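PDB 6A4M: uric acid degradation bifunctional protein PucL from Bacillus subtilis, which catalyses the oxidation of urate as a urate oxidase and, as a bifunctional enzyme, probably also the decarboxylation of a later intermediate of uric acid breakdown. Local coordinates for residues A[2-16]-A[33-46]. Sequence-based numbering, arbitrary orientation.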
loop_
_atom_site.group_PDB
_atom_site.type_symbol
_atom_site.label_atom_id
_atom_site.label_comp_id
_atom_site.label_asym_id
_atom_site.label_seq_id
_atom_site.Cartn_x
_atom_site.Cartn_y
_atom_site.Cartn_z
ATOM N N SER A 2 13.155 16.177 -17.033
ATOM C CA SER A 2 12.297 15.011 -17.261
ATOM C C SER A 2 10.918 15.393 -17.799
ATOM O O SER A 2 10.550 16.569 -17.834
ATOM C CB SER A 2 12.139 14.199 -15.967
ATOM O OG SER A 2 11.488 14.950 -14.956
ATOM N N TYR A 3 10.169 14.381 -18.222
ATOM C CA TYR A 3 8.800 14.565 -18.701
ATOM C C TYR A 3 8.031 13.246 -18.662
ATOM O O TYR A 3 8.613 12.181 -18.449
ATOM C CB TYR A 3 8.791 15.141 -20.122
ATOM C CG TYR A 3 9.349 14.203 -21.167
ATOM C CD1 TYR A 3 10.722 13.962 -21.253
ATOM C CD2 TYR A 3 8.507 13.548 -22.068
ATOM C CE1 TYR A 3 11.241 13.098 -22.205
ATOM C CE2 TYR A 3 9.018 12.684 -23.028
ATOM C CZ TYR A 3 10.386 12.465 -23.092
ATOM O OH TYR A 3 10.898 11.605 -24.034
ATOM N N GLY A 4 6.722 13.325 -18.865
ATOM C CA GLY A 4 5.903 12.125 -18.913
ATOM C C GLY A 4 4.419 12.362 -18.783
ATOM O O GLY A 4 3.932 13.434 -19.131
ATOM N N LYS A 5 3.710 11.346 -18.291
ATOM C CA LYS A 5 2.251 11.358 -18.202
ATOM C C LYS A 5 1.802 11.063 -16.777
ATOM O O LYS A 5 2.334 10.154 -16.137
ATOM C CB LYS A 5 1.656 10.311 -19.146
ATOM C CG LYS A 5 0.250 10.639 -19.628
ATOM C CD LYS A 5 0.296 11.682 -20.729
ATOM C CE LYS A 5 -1.044 11.921 -21.389
ATOM N NZ LYS A 5 -0.877 12.894 -22.506
ATOM N N GLY A 6 0.827 11.836 -16.293
ATOM C CA GLY A 6 0.195 11.614 -14.986
ATOM C C GLY A 6 -1.290 11.338 -15.137
ATOM O O GLY A 6 -1.855 11.560 -16.205
ATOM N N ASN A 7 -1.916 10.872 -14.053
ATOM C CA ASN A 7 -3.336 10.480 -14.027
ATOM C C ASN A 7 -3.699 9.468 -15.121
ATOM O O ASN A 7 -4.751 9.569 -15.753
ATOM C CB ASN A 7 -4.260 11.722 -14.083
ATOM C CG ASN A 7 -4.462 12.382 -12.725
ATOM O OD1 ASN A 7 -4.025 11.877 -11.692
ATOM N ND2 ASN A 7 -5.139 13.520 -12.726
ATOM N N VAL A 8 -2.823 8.489 -15.334
ATOM C CA VAL A 8 -3.095 7.419 -16.283
ATOM C C VAL A 8 -3.845 6.318 -15.540
ATOM O O VAL A 8 -3.237 5.425 -14.948
ATOM C CB VAL A 8 -1.806 6.890 -16.942
ATOM C CG1 VAL A 8 -2.128 5.787 -17.948
ATOM C CG2 VAL A 8 -1.057 8.034 -17.615
ATOM N N PHE A 9 -5.172 6.416 -15.559
ATOM C CA PHE A 9 -6.046 5.399 -14.973
ATOM C C PHE A 9 -6.077 4.179 -15.878
ATOM O O PHE A 9 -6.201 4.310 -17.101
ATOM C CB PHE A 9 -7.483 5.915 -14.811
ATOM C CG PHE A 9 -7.674 6.859 -13.655
ATOM C CD1 PHE A 9 -7.271 8.190 -13.746
ATOM C CD2 PHE A 9 -8.285 6.427 -12.479
ATOM C CE1 PHE A 9 -7.462 9.067 -12.685
ATOM C CE2 PHE A 9 -8.481 7.301 -11.417
ATOM C CZ PHE A 9 -8.071 8.624 -11.522
ATOM N N ALA A 10 -5.970 3.000 -15.273
ATOM C CA ALA A 10 -6.081 1.741 -15.995
ATOM C C ALA A 10 -6.783 0.717 -15.115
ATOM O O ALA A 10 -6.333 0.450 -14.002
ATOM C CB ALA A 10 -4.699 1.250 -16.398
ATOM N N TYR A 11 -7.892 0.169 -15.610
ATOM C CA TYR A 11 -8.635 -0.887 -14.922
ATOM C C TYR A 11 -8.499 -2.192 -15.700
ATOM O O TYR A 11 -8.699 -2.209 -16.911
ATOM C CB TYR A 11 -10.116 -0.514 -14.801
ATOM C CG TYR A 11 -10.354 0.791 -14.076
ATOM C CD1 TYR A 11 -10.360 0.843 -12.684
ATOM C CD2 TYR A 11 -10.567 1.976 -14.780
ATOM C CE1 TYR A 11 -10.569 2.038 -12.010
ATOM C CE2 TYR A 11 -10.781 3.174 -14.116
ATOM C CZ TYR A 11 -10.781 3.201 -12.730
ATOM O OH TYR A 11 -10.985 4.385 -12.061
ATOM N N ARG A 12 -8.165 -3.277 -15.003
ATOM C CA ARG A 12 -8.021 -4.600 -15.613
ATOM C C ARG A 12 -8.978 -5.580 -14.944
ATOM O O ARG A 12 -8.918 -5.769 -13.727
ATOM C CB ARG A 12 -6.570 -5.073 -15.460
ATOM C CG ARG A 12 -6.263 -6.522 -15.838
ATOM C CD ARG A 12 -6.387 -6.799 -17.323
ATOM N NE ARG A 12 -6.408 -8.241 -17.576
ATOM C CZ ARG A 12 -5.339 -9.043 -17.658
ATOM N NH1 ARG A 12 -4.096 -8.579 -17.520
ATOM N NH2 ARG A 12 -5.521 -10.339 -17.889
ATOM N N THR A 13 -9.861 -6.191 -15.736
ATOM C CA THR A 13 -10.669 -7.315 -15.265
ATOM C C THR A 13 -9.905 -8.629 -15.450
ATOM O O THR A 13 -9.098 -8.768 -16.372
ATOM C CB THR A 13 -12.029 -7.410 -15.992
ATOM O OG1 THR A 13 -11.831 -7.374 -17.411
ATOM C CG2 THR A 13 -12.944 -6.265 -15.573
ATOM N N TYR A 14 -10.169 -9.578 -14.555
ATOM C CA TYR A 14 -9.604 -10.935 -14.598
ATOM C C TYR A 14 -8.089 -11.004 -14.792
ATOM O O TYR A 14 -7.587 -11.721 -15.661
ATOM C CB TYR A 14 -10.349 -11.776 -15.642
ATOM C CG TYR A 14 -11.822 -11.835 -15.343
ATOM C CD1 TYR A 14 -12.294 -12.573 -14.262
ATOM C CD2 TYR A 14 -12.745 -11.120 -16.110
ATOM C CE1 TYR A 14 -13.644 -12.616 -13.959
ATOM C CE2 TYR A 14 -14.099 -11.158 -15.816
ATOM C CZ TYR A 14 -14.544 -11.908 -14.738
ATOM O OH TYR A 14 -15.885 -11.954 -14.431
ATOM N N LEU A 15 -7.371 -10.249 -13.965
ATOM C CA LEU A 15 -5.920 -10.393 -13.832
ATOM C C LEU A 15 -5.645 -11.730 -13.132
ATOM O O LEU A 15 -6.513 -12.254 -12.425
ATOM C CB LEU A 15 -5.342 -9.220 -13.026
ATOM C CG LEU A 15 -3.822 -9.056 -12.908
ATOM C CD1 LEU A 15 -3.243 -8.473 -14.187
ATOM C CD2 LEU A 15 -3.462 -8.176 -11.725
ATOM N N LYS A 16 -4.455 -12.288 -13.347
ATOM C CA LYS A 16 -4.091 -13.565 -12.732
ATOM C C LYS A 16 -4.221 -13.471 -11.206
ATOM O O LYS A 16 -3.665 -12.548 -10.613
ATOM C CB LYS A 16 -2.666 -13.972 -13.107
ATOM C CG LYS A 16 -2.355 -15.433 -12.819
ATOM C CD LYS A 16 -0.860 -15.704 -12.810
ATOM C CE LYS A 16 -0.572 -17.186 -12.605
ATOM N NZ LYS A 16 0.744 -17.423 -11.947
ATOM N N ASP A 33 -8.239 -12.547 -5.434
ATOM C CA ASP A 33 -8.865 -13.072 -6.654
ATOM C C ASP A 33 -8.522 -12.238 -7.898
ATOM O O ASP A 33 -8.480 -12.781 -9.000
ATOM C CB ASP A 33 -10.391 -13.178 -6.489
ATOM C CG ASP A 33 -10.816 -14.336 -5.575
ATOM O OD1 ASP A 33 -9.991 -15.230 -5.272
ATOM O OD2 ASP A 33 -11.999 -14.358 -5.165
ATOM N N ASN A 34 -8.269 -10.938 -7.712
ATOM C CA ASN A 34 -7.915 -10.008 -8.794
ATOM C C ASN A 34 -8.959 -9.977 -9.927
ATOM O O ASN A 34 -8.619 -9.803 -11.099
ATOM C CB ASN A 34 -6.499 -10.313 -9.342
ATOM C CG ASN A 34 -5.378 -9.821 -8.432
ATOM O OD1 ASN A 34 -5.577 -8.979 -7.551
ATOM N ND2 ASN A 34 -4.169 -10.334 -8.672
ATOM N N THR A 35 -10.232 -10.127 -9.559
ATOM C CA THR A 35 -11.340 -10.117 -10.521
ATOM C C THR A 35 -11.470 -8.757 -11.201
ATOM O O THR A 35 -11.759 -8.681 -12.391
ATOM C CB THR A 35 -12.674 -10.461 -9.837
ATOM O OG1 THR A 35 -12.545 -11.703 -9.142
ATOM C CG2 THR A 35 -13.807 -10.567 -10.849
ATOM N N VAL A 36 -11.283 -7.692 -10.427
ATOM C CA VAL A 36 -11.162 -6.343 -10.967
ATOM C C VAL A 36 -10.074 -5.594 -10.191
ATOM O O VAL A 36 -10.024 -5.634 -8.961
ATOM C CB VAL A 36 -12.514 -5.585 -10.970
ATOM C CG1 VAL A 36 -13.145 -5.540 -9.583
ATOM C CG2 VAL A 36 -12.353 -4.184 -11.546
ATOM N N VAL A 37 -9.188 -4.951 -10.943
ATOM C CA VAL A 37 -8.031 -4.254 -10.409
ATOM C C VAL A 37 -7.989 -2.879 -11.070
ATOM O O VAL A 37 -8.197 -2.760 -12.279
ATOM C CB VAL A 37 -6.733 -5.038 -10.707
ATOM C CG1 VAL A 37 -5.489 -4.233 -10.335
ATOM C CG2 VAL A 37 -6.749 -6.372 -9.969
ATOM N N GLY A 38 -7.735 -1.850 -10.269
ATOM C CA GLY A 38 -7.590 -0.490 -10.761
ATOM C C GLY A 38 -6.264 0.062 -10.291
ATOM O O GLY A 38 -5.864 -0.171 -9.149
ATOM N N VAL A 39 -5.584 0.790 -11.172
ATOM C CA VAL A 39 -4.324 1.431 -10.834
ATOM C C VAL A 39 -4.232 2.805 -11.494
ATOM O O VAL A 39 -4.757 3.025 -12.589
ATOM C CB VAL A 39 -3.107 0.552 -11.211
ATOM C CG1 VAL A 39 -2.948 0.427 -12.724
ATOM C CG2 VAL A 39 -1.829 1.090 -10.574
ATOM N N ASP A 40 -3.553 3.716 -10.805
ATOM C CA ASP A 40 -3.357 5.076 -11.259
ATOM C C ASP A 40 -1.863 5.292 -11.470
ATOM O O ASP A 40 -1.107 5.449 -10.505
ATOM C CB ASP A 40 -3.909 6.036 -10.215
ATOM C CG ASP A 40 -4.258 7.357 -10.796
ATOM O OD1 ASP A 40 -3.341 8.102 -11.197
ATOM O OD2 ASP A 40 -5.465 7.641 -10.868
ATOM N N VAL A 41 -1.444 5.275 -12.735
ATOM C CA VAL A 41 -0.030 5.333 -13.074
ATOM C C VAL A 41 0.413 6.772 -13.306
ATOM O O VAL A 41 -0.273 7.540 -13.988
ATOM C CB VAL A 41 0.307 4.474 -14.311
ATOM C CG1 VAL A 41 1.800 4.555 -14.635
ATOM C CG2 VAL A 41 -0.119 3.029 -14.077
ATOM N N THR A 42 1.547 7.120 -12.701
ATOM C CA THR A 42 2.317 8.306 -13.049
ATOM C C THR A 42 3.626 7.802 -13.669
ATOM O O THR A 42 4.276 6.913 -13.107
ATOM C CB THR A 42 2.623 9.165 -11.807
ATOM O OG1 THR A 42 1.407 9.436 -11.099
ATOM C CG2 THR A 42 3.288 10.484 -12.198
ATOM N N CYS A 43 3.994 8.355 -14.825
ATOM C CA CYS A 43 5.203 7.947 -15.542
ATOM C C CYS A 43 6.089 9.158 -15.830
ATOM O O CYS A 43 5.614 10.156 -16.362
ATOM C CB CYS A 43 4.833 7.249 -16.846
ATOM S SG CYS A 43 6.257 6.563 -17.721
ATOM N N GLU A 44 7.367 9.055 -15.465
ATOM C CA GLU A 44 8.333 10.145 -15.595
ATOM C C GLU A 44 9.630 9.585 -16.181
ATOM O O GLU A 44 10.217 8.672 -15.601
ATOM C CB GLU A 44 8.612 10.760 -14.219
ATOM C CG GLU A 44 9.440 12.039 -14.246
ATOM C CD GLU A 44 9.738 12.599 -12.861
ATOM O OE1 GLU A 44 9.381 11.961 -11.846
ATOM O OE2 GLU A 44 10.344 13.690 -12.788
ATOM N N ILE A 45 10.073 10.134 -17.314
ATOM C CA ILE A 45 11.290 9.657 -17.986
ATOM C C ILE A 45 12.307 10.785 -18.151
ATOM O O ILE A 45 11.937 11.919 -18.457
ATOM C CB ILE A 45 10.970 8.963 -19.336
ATOM C CG1 ILE A 45 10.363 9.935 -20.360
ATOM C CG2 ILE A 45 10.023 7.790 -19.097
ATOM C CD1 ILE A 45 10.120 9.330 -21.728
ATOM N N GLY A 46 13.584 10.466 -17.924
ATOM C CA GLY A 46 14.682 11.438 -18.015
ATOM C C GLY A 46 15.317 11.456 -19.391
ATOM O O GLY A 46 15.735 10.416 -19.901
#
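CG of Y3 (chi1 66°) and CG1 of I45 (chi1 65°) each sit between their own backbone N and carbonyl carbon. The two residues are paired across the strands, with side chains on the same face. This brings I45 CG1 over one face of the Y3 ring, 3.9 Å from its centroid, in a CH-pi contact. M68 of helix 64-78 touches both residues. Beside them, E44 reaches out as an extended chain, and S2 OG donates to its OE2 at 2.8 Å, on the lone pair turned away from the other carboxylate oxygen. The backbones of strands 3-13 and 36-45 run antiparallel. I45 N to Y3 O is an almost straight bond of 2.8 Å, and Y3 N bonds back to I45 O. The same two-way pairing joins K5 with C43, V8 with V41, A10 with V39 and R12 with V37. A beta bulge between K5 and V8 shifts the register by one residue. The two strands, joined by a long loop, begin the antiparallel sheet of the T-fold (tunnelling fold) that uricases share, whose strands pack against helices on one face; 36-45 pairs in turn with strand 104-121. V8, A10, V37, V39, V41 and C43 point to that face. A10 CB meets V39 CG1 at 4.2 Å, and L76 of helix 64-78 touches A10. On the other face, the Y11 ring lies close to G38, with CD1 3.6 Å from G38 CA. Past the strand ends, N34 ND2 donates to K16 O at 3.0 Å, with that oxygen nearly in the amide plane. The same ND2 also bonds T82 O, so one amide nitrogen ties two backbone carbonyls. With an alanine here, both carbonyls would probably lose this donor and the K16 end would be less firmly held. L15 CD2 lies 3.8 Å from N34 ND2 and also reaches V37 CG2.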